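Local coordinates for phosphoribosylaminoimidazole-succinocarboxamide synthase (Saccharomyces cerevisiae, PDB 2CNQ), which catalyses the ATP-dependent joining of carboxyaminoimidazole ribotide and aspartate to form SAICAR, a step of de novo purine biosynthesis, at residues T216-G221 with E234-D239; K5-G10 with K99-D104. One frame throughout, in Å; residues are numbered along the deposited sequence. Where two conformers were deposited one is given.

The two contacts illustrate how one enzyme combines a water-mediated seam at its ligand sites with a clasp made by direct side-chain bonds near its periphery. Contact 1 is buried, its centre about 3 Å from that of the chain, and brings two strands of a hairpin together beside AMZ and ADP. Contact 2, about 21 Å from the chain centre, fastens the N-terminal arm to helix 96-102; the side chain of Leu102 is about 9 Å from a bound AMP. The centres of contact 1 and contact 2 are about 23 Å apart and the nearest atoms of contact 1 and contact 2 about 11 Å. Strand 21-25 relates them, since Arg21 pairs with Glu234 of contact 1 and Asp22 bonds Thr6 of contact 2.

Contact 1: residues T216-G221 with E234-D239; sequences TKFEFG and EVLTPD. With AMZ (aminoimidazole 4-carboxamide ribonucleotide), chain C; ADP (adenosine-5'-diphosphate), chain B.
With OG1 anti to its backbone N (chi1 -164°), Thr216 sets that oxygen 3.3 Å from CD2 of Leu236; OG1 also hydrogen-bonds Ser241 OG. Phe218 CE1, at the ring edge, lies 4.1 Å from Val235 CG1, while Thr216 CG2 sits over one face of the Phe218 ring, offset toward the rim. Waters, not direct hydrogen bonds, join the segments. One is held by Thr216 OG1, Lys217 O and Leu236 N. Another lies 2.7 Å from Lys217 NZ and 2.8 Å from Glu234 O, and a third joins Glu219 N to that same oxygen. They bridge the strands where the second departs from regular pairing, between the backbone bonds of Lys217 with Ser240 and Glu219 with Val232. Bends at chi2 (-86°) and chi3 (-70°) fold Lys217, whose CE passes 3.5 Å from AMZ O5; NZ forms a 2.8 Å salt bridge with Glu219 OE1 and another with Asp233. A methionine in place of Lys217 would probably leave the Glu219 and Asp233 carboxylates without their shared cation. A further water binds Glu234 OE1 and AMZ N3 and O5, meeting Lys217 NZ only weakly. Since Glu219 OE2 accepts a 2.6 Å hydrogen bond from ADP O2', Glu219, Lys217 and ordered water link the ADP ribose to AMZ.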
ATOM      1  N   THR A 216       2.446   7.466   2.737  1.00  5.56           N
ATOM      2  CA  THR A 216       2.033   6.350   1.950  1.00  5.93           C
ATOM      3  C   THR A 216       3.212   5.843   1.178  1.00  5.52           C
ATOM      4  O   THR A 216       4.139   6.565   0.915  1.00  6.31           O
ATOM      5  CB  THR A 216       0.922   6.756   0.981  1.00  5.95           C
ATOM      6  OG1 THR A 216       0.277   5.601   0.490  1.00  6.11           O
ATOM      7  CG2 THR A 216       1.396   7.554  -0.173  1.00  6.61           C
ATOM      8  N   LYS A 217       3.118   4.591   0.801  1.00  5.58           N
ATOM      9  CA  LYS A 217       4.066   3.942  -0.047  1.00  5.56           C
ATOM     10  C   LYS A 217       3.416   3.590  -1.324  1.00  5.66           C
ATOM     11  O   LYS A 217       2.471   2.824  -1.351  1.00  5.96           O
ATOM     12  CB  LYS A 217       4.596   2.707   0.641  1.00  5.89           C
ATOM     13  CG  LYS A 217       5.616   1.940  -0.161  1.00  6.65           C
ATOM     14  CD  LYS A 217       5.075   0.935  -1.131  1.00  6.83           C
ATOM     15  CE  LYS A 217       4.470  -0.241  -0.448  1.00  7.95           C
ATOM     16  NZ  LYS A 217       3.818  -1.183  -1.390  1.00  7.76           N
ATOM     17  N   PHE A 218       3.911   4.156  -2.393  1.00  5.81           N
ATOM     18  CA  PHE A 218       3.530   3.772  -3.727  1.00  6.04           C
ATOM     19  C   PHE A 218       4.578   2.826  -4.251  1.00  6.03           C
ATOM     20  O   PHE A 218       5.698   2.832  -3.828  1.00  6.51           O
ATOM     21  CB  PHE A 218       3.496   4.973  -4.639  1.00  6.64           C
ATOM     22  CG  PHE A 218       2.522   6.030  -4.285  1.00  6.14           C
ATOM     23  CD1 PHE A 218       1.182   5.767  -4.205  1.00  6.70           C
ATOM     24  CD2 PHE A 218       2.949   7.308  -4.081  1.00  7.51           C
ATOM     25  CE1 PHE A 218       0.301   6.772  -3.970  1.00  7.22           C
ATOM     26  CE2 PHE A 218       2.066   8.323  -3.828  1.00  8.18           C
ATOM     27  CZ  PHE A 218       0.751   8.060  -3.770  1.00  7.47           C
ATOM     28  N   GLU A 219       4.188   2.085  -5.257  1.00  6.07           N
ATOM     29  CA  GLU A 219       5.096   1.391  -6.100  1.00  6.24           C
ATOM     30  C   GLU A 219       4.852   1.803  -7.498  1.00  5.90           C
ATOM     31  O   GLU A 219       3.729   1.953  -7.933  1.00  6.04           O
ATOM     32  CB  GLU A 219       4.966  -0.106  -5.976  1.00  7.02           C
ATOM     33  CG  GLU A 219       5.291  -0.573  -4.599  1.00  8.43           C
ATOM     34  CD  GLU A 219       5.419  -2.047  -4.457  1.00  7.84           C
ATOM     35  OE1 GLU A 219       5.311  -2.505  -3.303  1.00  8.02           O
ATOM     36  OE2 GLU A 219       5.630  -2.726  -5.473  1.00  8.25           O
ATOM     37  N   PHE A 220       5.939   2.003  -8.191  1.00  6.26           N
ATOM     38  CA  PHE A 220       5.903   2.392  -9.568  1.00  6.64           C
ATOM     39  C   PHE A 220       6.634   1.394 -10.405  1.00  7.10           C
ATOM     40  O   PHE A 220       7.647   0.853 -10.008  1.00  7.60           O
ATOM     41  CB  PHE A 220       6.632   3.710  -9.750  0.75  6.85           C
ATOM     42  CG  PHE A 220       5.986   4.940  -9.157  0.75  6.93           C
ATOM     43  CD1 PHE A 220       4.676   4.984  -8.735  0.75  7.97           C
ATOM     44  CD2 PHE A 220       6.718   6.104  -9.043  0.75  6.87           C
ATOM     45  CE1 PHE A 220       4.157   6.170  -8.244  0.75  8.07           C
ATOM     46  CE2 PHE A 220       6.153   7.273  -8.575  0.75  7.09           C
ATOM     47  CZ  PHE A 220       4.893   7.296  -8.201  0.75  7.50           C
ATOM     48  N   GLY A 221       6.131   1.208 -11.587  1.00  7.21           N
ATOM     49  CA  GLY A 221       6.816   0.549 -12.645  1.00  7.89           C
ATOM     50  C   GLY A 221       7.211   1.542 -13.677  1.00  8.06           C
ATOM     51  O   GLY A 221       6.905   2.724 -13.607  1.00  8.60           O
ATOM     52  N   GLU A 234      -0.476  -1.829  -4.889  1.00  5.55           N
ATOM     53  CA  GLU A 234      -1.622  -1.282  -4.249  1.00  5.48           C
ATOM     54  C   GLU A 234      -1.408   0.187  -4.031  1.00  5.52           C
ATOM     55  O   GLU A 234      -0.302   0.670  -3.987  1.00  5.75           O
ATOM     56  CB  GLU A 234      -1.908  -1.981  -2.937  1.00  5.84           C
ATOM     57  CG  GLU A 234      -0.920  -1.631  -1.861  1.00  6.26           C
ATOM     58  CD  GLU A 234      -1.167  -2.350  -0.584  1.00  6.16           C
ATOM     59  OE1 GLU A 234      -0.164  -2.589   0.115  1.00  7.20           O
ATOM     60  OE2 GLU A 234      -2.318  -2.651  -0.267  1.00  6.52           O
ATOM     61  N   VAL A 235      -2.507   0.871  -3.870  1.00  5.49           N
ATOM     62  CA  VAL A 235      -2.479   2.312  -3.785  1.00  5.52           C
ATOM     63  C   VAL A 235      -3.323   2.743  -2.629  1.00  5.19           C
ATOM     64  O   VAL A 235      -4.497   2.446  -2.585  1.00  5.46           O
ATOM     65  CB  VAL A 235      -2.988   2.935  -5.065  1.00  6.10           C
ATOM     66  CG1 VAL A 235      -2.886   4.421  -4.945  1.00  6.51           C
ATOM     67  CG2 VAL A 235      -2.237   2.428  -6.252  1.00  7.47           C
ATOM     68  N   LEU A 236      -2.689   3.466  -1.732  1.00  5.34           N
ATOM     69  CA  LEU A 236      -3.357   4.188  -0.662  1.00  5.28           C
ATOM     70  C   LEU A 236      -4.332   3.289   0.040  1.00  5.22           C
ATOM     71  O   LEU A 236      -5.486   3.611   0.269  1.00  5.52           O
ATOM     72  CB  LEU A 236      -3.967   5.460  -1.184  1.00  5.33           C
ATOM     73  CG  LEU A 236      -2.920   6.521  -1.399  1.00  6.29           C
ATOM     74  CD1 LEU A 236      -3.408   7.547  -2.379  1.00  7.41           C
ATOM     75  CD2 LEU A 236      -2.557   7.169  -0.087  1.00  7.60           C
ATOM     76  N   THR A 237      -3.810   2.164   0.473  1.00  5.42           N
ATOM     77  CA  THR A 237      -4.551   1.292   1.333  1.00  5.19           C
ATOM     78  C   THR A 237      -4.037   1.463   2.725  1.00  5.09           C
ATOM     79  O   THR A 237      -3.018   2.051   2.962  1.00  5.48           O
ATOM     80  CB  THR A 237      -4.443  -0.139   0.922  1.00  5.43           C
ATOM     81  OG1 THR A 237      -3.162  -0.600   1.330  1.00  5.84           O
ATOM     82  CG2 THR A 237      -4.655  -0.340  -0.552  1.00  6.16           C
ATOM     83  N   PRO A 238      -4.714   0.880   3.700  1.00  5.35           N
ATOM     84  CA  PRO A 238      -4.248   1.019   5.058  1.00  5.49           C
ATOM     85  C   PRO A 238      -3.098   0.123   5.353  1.00  5.47           C
ATOM     86  O   PRO A 238      -2.516   0.245   6.404  1.00  6.27           O
ATOM     87  CB  PRO A 238      -5.492   0.760   5.902  1.00  6.04           C
ATOM     88  CG  PRO A 238      -6.631   0.774   4.928  1.00  6.02           C
ATOM     89  CD  PRO A 238      -6.048   0.280   3.657  1.00  5.68           C
ATOM     90  N   ASP A 239      -2.722  -0.745   4.416  1.00  5.30           N
ATOM     91  CA  ASP A 239      -1.431  -1.395   4.503  1.00  5.62           C
ATOM     92  C   ASP A 239      -0.349  -0.464   4.020  1.00  5.78           C
ATOM     93  O   ASP A 239       0.724  -0.440   4.577  1.00  8.13           O
ATOM     94  CB  ASP A 239      -1.377  -2.651   3.642  1.00  5.67           C
ATOM     95  CG  ASP A 239      -1.861  -3.872   4.300  1.00  5.38           C
ATOM     96  OD1 ASP A 239      -1.801  -4.925   3.648  1.00  7.84           O
ATOM     97  OD2 ASP A 239      -2.216  -3.859   5.469  1.00  7.14           O
TER
HETATM   98  O5  AMZ C1308       4.960  -2.266   2.318  1.00  9.49           O
HETATM   99  C6  AMZ C1308       5.988  -1.649   2.496  1.00  9.38           C
HETATM  100  N2  AMZ C1308       7.193  -2.132   2.214  1.00 12.14           N
HETATM  101  C3A AMZ C1308       5.957  -0.296   3.017  1.00  8.32           C
HETATM  102  C7A AMZ C1308       4.841   0.381   3.408  1.00  7.39           C
HETATM  103  N3  AMZ C1308       3.532   0.075   3.357  1.00  8.01           N
HETATM  104  N1  AMZ C1308       7.042   0.470   3.223  1.00  9.38           N
HETATM  105  C5  AMZ C1308       6.611   1.607   3.719  1.00  8.47           C
HETATM  106  N   AMZ C1308       5.266   1.562   3.854  1.00  7.34           N
HETATM  107  C1  AMZ C1308       4.431   2.649   4.299  1.00  6.92           C
HETATM  108  C2  AMZ C1308       4.066   2.591   5.752  1.00  7.55           C
HETATM  109  C3  AMZ C1308       3.839   4.038   6.082  1.00  6.82           C
HETATM  110  O2  AMZ C1308       2.543   4.355   5.625  1.00  7.62           O
HETATM  111  O1  AMZ C1308       2.934   1.765   5.932  1.00  8.53           O
HETATM  112  O   AMZ C1308       5.201   3.810   4.168  1.00  7.66           O
HETATM  113  C   AMZ C1308       4.884   4.717   5.213  1.00  7.29           C
HETATM  114  C4  AMZ C1308       6.126   5.111   5.944  1.00  7.21           C
HETATM  115  O3  AMZ C1308       6.526   4.030   6.770  1.00  7.76           O
HETATM  116  P   AMZ C1308       7.728   4.265   7.792  1.00  7.96           P
HETATM  117  OP1 AMZ C1308       8.982   4.374   6.991  1.00  8.43           O
HETATM  118  O4  AMZ C1308       7.705   3.023   8.652  1.00 10.32           O
HETATM  119  OP2 AMZ C1308       7.481   5.515   8.571  1.00  7.87           O
HETATM  120  PB  ADP B1307       5.299  -7.619  -0.487  1.00  7.97           P
HETATM  121  O1B ADP B1307       4.754  -6.321  -0.108  1.00  9.67           O
HETATM  122  O2B ADP B1307       6.632  -7.513  -1.098  1.00 11.30           O
HETATM  123  O3B ADP B1307       5.348  -8.662   0.518  1.00 10.42           O
HETATM  124  PA  ADP B1307       2.817  -8.131  -1.799  1.00  6.51           P
HETATM  125  O1A ADP B1307       2.331  -6.759  -1.640  1.00  7.41           O
HETATM  126  O2A ADP B1307       2.228  -9.192  -0.997  1.00  6.59           O
HETATM  127  O3A ADP B1307       4.381  -8.178  -1.656  1.00  7.60           O
HETATM  128  O5' ADP B1307       2.685  -8.593  -3.293  1.00  6.84           O
HETATM  129  C5' ADP B1307       2.805  -7.754  -4.420  1.00  6.92           C
HETATM  130  C4' ADP B1307       4.100  -8.046  -5.118  1.00  6.78           C
HETATM  131  O4' ADP B1307       3.868  -7.798  -6.502  1.00  6.98           O
HETATM  132  C3' ADP B1307       5.220  -7.130  -4.729  1.00  7.16           C
HETATM  133  O3' ADP B1307       6.458  -7.754  -4.970  1.00  8.35           O
HETATM  134  C2' ADP B1307       5.073  -6.007  -5.720  1.00  6.88           C
HETATM  135  O2' ADP B1307       6.226  -5.240  -5.873  1.00  7.34           O
HETATM  136  C1' ADP B1307       4.735  -6.773  -6.942  1.00  6.68           C
HETATM  137  N9  ADP B1307       4.045  -6.058  -7.974  1.00  6.31           N
HETATM  138  C8  ADP B1307       3.099  -5.132  -7.810  1.00  6.39           C
HETATM  139  N7  ADP B1307       2.581  -4.731  -8.941  1.00  6.45           N
HETATM  140  C5  ADP B1307       3.235  -5.432  -9.881  1.00  6.68           C
HETATM  141  C6  ADP B1307       3.152  -5.512 -11.290  1.00  7.19           C
HETATM  142  N6  ADP B1307       2.280  -4.791 -11.965  1.00  7.23           N
HETATM  143  N1  ADP B1307       4.017  -6.277 -11.946  1.00  7.93           N
HETATM  144  C2  ADP B1307       4.865  -7.033 -11.257  1.00  8.26           C
HETATM  145  N3  ADP B1307       4.981  -7.106  -9.939  1.00  7.80           N
HETATM  146  C4  ADP B1307       4.166  -6.293  -9.268  1.00  6.87           C
HETATM  147  O   HOH W   1       0.002   3.768  -1.339  1.00  6.44           O
HETATM  148  O   HOH W   2       1.888  -3.861  -1.244  1.00  8.58           O
HETATM  149  O   HOH W   3       2.016   0.428  -2.527  1.00  8.96           O
HETATM  150  O   HOH W   4       2.067  -1.857   1.434  1.00 13.74           O
HETATM  151  O   HOH W   5       1.405   2.039  -5.724  1.00  6.08           O

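Contact 2: residues K5-G10 with K99-D104; sequences KTELDG and KTQLED
The flat carboxamide of Gln101 meets the backbone of Glu7 with both its polar atoms. OE1 accepts from Glu7 N at 2.8 Å, the donor tilted 18° from the carboxamide plane, and NE2 gives a 3.0 Å bond to Glu7 O, approaching from 39° above that carbonyl's plane. Thr6 CA also crowds OE1, at 3.2 Å. The pairing of one amide with the N-H and C=O of a single residue resembles what a neighbouring strand would offer, here supplied by a side chain. With chi2 at -175° the Gln101 chain runs straight on beyond CG, carrying CD out to Glu7. Four bonds fix the rotation of the amide: the two to Glu7, one from NE2 back to Lys97 O, and one to OE1 from a water that also donates to Lys5 O. Beside this polar clasp Leu8 and Leu102 reach toward each other tip to tip, CD2 to CD1 at 4.2 Å. Thr6 CG2 packs 3.8 Å from Gln101 O, a buried oxygen without a polar partner in the model, while Thr6 OG1 turns to Asp22 and Tyr24. The N-terminal arm is thereby fastened to helix 96-102, with both leucines resting on Leu32, and Thr6 and Leu102 on Val34, of strand 30-35.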
ATOM      1  N   LYS A   5      -4.440 -18.248   1.822  1.00  7.28           N
ATOM      2  CA  LYS A   5      -3.507 -18.794   0.884  1.00  7.88           C
ATOM      3  C   LYS A   5      -4.301 -19.322  -0.245  1.00  7.36           C
ATOM      4  O   LYS A   5      -5.050 -20.268  -0.092  1.00  8.76           O
ATOM      5  CB  LYS A   5      -2.695 -19.911   1.510  1.00  9.09           C
ATOM      6  CG  LYS A   5      -1.695 -20.489   0.577  1.00 10.29           C
ATOM      7  CD  LYS A   5      -0.874 -21.539   1.242  1.00 11.65           C
ATOM      8  CE  LYS A   5       0.088 -22.173   0.292  1.00 13.05           C
ATOM      9  NZ  LYS A   5       0.991 -23.091   1.000  1.00 16.21           N
ATOM     10  N   THR A   6      -4.156 -18.725  -1.400  1.00  6.71           N
ATOM     11  CA  THR A   6      -4.901 -19.214  -2.522  1.00  6.61           C
ATOM     12  C   THR A   6      -4.353 -20.545  -2.953  1.00  6.41           C
ATOM     13  O   THR A   6      -3.167 -20.784  -2.928  1.00  7.31           O
ATOM     14  CB  THR A   6      -4.917 -18.238  -3.674  1.00  6.88           C
ATOM     15  OG1 THR A   6      -3.601 -18.014  -4.169  1.00  7.20           O
ATOM     16  CG2 THR A   6      -5.552 -16.946  -3.311  1.00  8.19           C
ATOM     17  N   GLU A   7      -5.261 -21.399  -3.376  1.00  6.10           N
ATOM     18  CA  GLU A   7      -4.948 -22.744  -3.791  1.00  6.70           C
ATOM     19  C   GLU A   7      -5.613 -22.931  -5.119  1.00  6.63           C
ATOM     20  O   GLU A   7      -6.790 -23.214  -5.207  1.00  7.07           O
ATOM     21  CB  GLU A   7      -5.446 -23.746  -2.804  1.00  7.61           C
ATOM     22  CG  GLU A   7      -4.745 -23.640  -1.477  1.00  8.87           C
ATOM     23  CD  GLU A   7      -3.340 -24.125  -1.490  1.00  9.93           C
ATOM     24  OE1 GLU A   7      -2.707 -24.057  -0.427  1.00 13.72           O
ATOM     25  OE2 GLU A   7      -2.841 -24.593  -2.512  1.00  9.81           O
ATOM     26  N   LEU A   8      -4.834 -22.748  -6.156  1.00  6.21           N
ATOM     27  CA  LEU A   8      -5.353 -22.780  -7.492  1.00  6.55           C
ATOM     28  C   LEU A   8      -4.996 -24.033  -8.235  1.00  6.87           C
ATOM     29  O   LEU A   8      -5.231 -24.138  -9.409  1.00  7.32           O
ATOM     30  CB  LEU A   8      -4.945 -21.561  -8.296  1.00  6.71           C
ATOM     31  CG  LEU A   8      -5.384 -20.227  -7.706  1.00  7.50           C
ATOM     32  CD1 LEU A   8      -5.142 -19.138  -8.717  1.00  8.26           C
ATOM     33  CD2 LEU A   8      -6.801 -20.206  -7.244  1.00  7.50           C
ATOM     34  N   ASP A   9      -4.445 -25.011  -7.532  1.00  7.46           N
ATOM     35  CA  ASP A   9      -4.278 -26.334  -8.096  1.00  7.89           C
ATOM     36  C   ASP A   9      -3.526 -26.330  -9.395  1.00  8.40           C
ATOM     37  O   ASP A   9      -3.768 -27.132 -10.286  1.00  9.78           O
ATOM     38  CB  ASP A   9      -5.613 -27.034  -8.253  1.00  8.56           C
ATOM     39  CG  ASP A   9      -6.212 -27.366  -6.918  1.00 10.35           C
ATOM     40  OD1 ASP A   9      -5.450 -27.739  -6.012  1.00 15.63           O
ATOM     41  OD2 ASP A   9      -7.417 -27.245  -6.745  1.00 10.71           O
ATOM     42  N   GLY A  10      -2.573 -25.438  -9.488  1.00  8.04           N
ATOM     43  CA  GLY A  10      -1.719 -25.394 -10.626  1.00  8.93           C
ATOM     44  C   GLY A  10      -2.360 -24.867 -11.855  1.00  8.39           C
ATOM     45  O   GLY A  10      -1.778 -24.951 -12.909  1.00 10.00           O
ATOM     46  N   LYS A  99     -13.219 -19.534  -7.506  1.00  6.17           N
ATOM     47  CA  LYS A  99     -13.784 -18.223  -7.578  1.00  6.33           C
ATOM     48  C   LYS A  99     -13.925 -17.613  -6.211  1.00  6.48           C
ATOM     49  O   LYS A  99     -13.705 -16.436  -6.024  1.00  7.02           O
ATOM     50  CB  LYS A  99     -15.080 -18.261  -8.317  1.00  7.07           C
ATOM     51  CG  LYS A  99     -15.566 -16.901  -8.626  1.00 10.19           C
ATOM     52  CD  LYS A  99     -16.810 -16.923  -9.437  1.00 10.52           C
ATOM     53  CE  LYS A  99     -17.113 -15.568  -9.948  1.00 12.65           C
ATOM     54  NZ  LYS A  99     -18.539 -15.537 -10.313  1.00 16.68           N
ATOM     55  N   THR A 100     -14.279 -18.406  -5.242  1.00  6.45           N
ATOM     56  CA  THR A 100     -14.438 -17.863  -3.913  1.00  6.80           C
ATOM     57  C   THR A 100     -13.122 -17.381  -3.349  1.00  6.53           C
ATOM     58  O   THR A 100     -13.111 -16.538  -2.486  1.00  8.52           O
ATOM     59  CB  THR A 100     -15.048 -18.868  -2.984  1.00  7.32           C
ATOM     60  OG1 THR A 100     -14.225 -20.008  -2.971  0.80  6.19           O
ATOM     61  CG2 THR A 100     -16.464 -19.190  -3.349  0.80  6.59           C
ATOM     62  N   GLN A 101     -12.027 -17.927  -3.815  1.00  6.24           N
ATOM     63  CA  GLN A 101     -10.739 -17.510  -3.372  1.00  6.68           C
ATOM     64  C   GLN A 101     -10.221 -16.294  -4.087  1.00  6.57           C
ATOM     65  O   GLN A 101      -9.181 -15.746  -3.678  1.00  8.03           O
ATOM     66  CB  GLN A 101      -9.729 -18.599  -3.631  1.00  6.40           C
ATOM     67  CG  GLN A 101     -10.028 -19.873  -2.959  1.00  6.32           C
ATOM     68  CD  GLN A 101      -8.909 -20.821  -3.182  1.00  6.78           C
ATOM     69  OE1 GLN A 101      -7.820 -20.590  -2.677  1.00  7.33           O
ATOM     70  NE2 GLN A 101      -9.106 -21.820  -4.012  1.00  6.95           N
ATOM     71  N   LEU A 102     -10.863 -15.918  -5.172  1.00  5.56           N
ATOM     72  CA  LEU A 102     -10.350 -14.892  -6.019  1.00  5.27           C
ATOM     73  C   LEU A 102     -11.231 -13.696  -6.112  1.00  5.37           C
ATOM     74  O   LEU A 102     -10.763 -12.602  -6.339  1.00  5.43           O
ATOM     75  CB  LEU A 102     -10.144 -15.466  -7.404  1.00  5.41           C
ATOM     76  CG  LEU A 102      -9.104 -16.574  -7.480  1.00  5.72           C
ATOM     77  CD1 LEU A 102      -9.100 -17.147  -8.861  1.00  7.05           C
ATOM     78  CD2 LEU A 102      -7.744 -16.053  -7.094  1.00  6.69           C
ATOM     79  N   GLU A 103     -12.531 -13.889  -6.038  1.00  5.49           N
ATOM     80  CA  GLU A 103     -13.413 -12.817  -6.361  1.00  5.84           C
ATOM     81  C   GLU A 103     -13.235 -11.676  -5.390  1.00  5.56           C
ATOM     82  O   GLU A 103     -13.051 -11.866  -4.210  1.00  5.95           O
ATOM     83  CB  GLU A 103     -14.841 -13.304  -6.403  0.57  6.16           C
ATOM     84  CG  GLU A 103     -15.366 -13.767  -5.067  0.57  6.08           C
ATOM     85  CD  GLU A 103     -16.648 -14.521  -5.166  0.57  6.96           C
ATOM     86  OE1 GLU A 103     -17.252 -14.567  -6.245  0.57 10.20           O
ATOM     87  OE2 GLU A 103     -17.052 -15.102  -4.151  0.57  7.33           O
ATOM     88  N   ASP A 104     -13.295 -10.480  -5.942  1.00  5.85           N
ATOM     89  CA  ASP A 104     -13.240  -9.224  -5.225  1.00  5.81           C
ATOM     90  C   ASP A 104     -11.923  -8.897  -4.624  1.00  5.77           C
ATOM     91  O   ASP A 104     -11.776  -7.807  -4.098  1.00  7.05           O
ATOM     92  CB  ASP A 104     -14.335  -9.139  -4.176  1.00  6.75           C
ATOM     93  CG  ASP A 104     -15.672  -9.212  -4.785  1.00  8.93           C
ATOM     94  OD1 ASP A 104     -16.480 -10.017  -4.322  1.00 12.42           O
ATOM     95  OD2 ASP A 104     -15.897  -8.450  -5.736  1.00 11.68           O
TER
HETATM   96  O   HOH W   6      -8.181 -20.511   0.119  1.00 15.24           O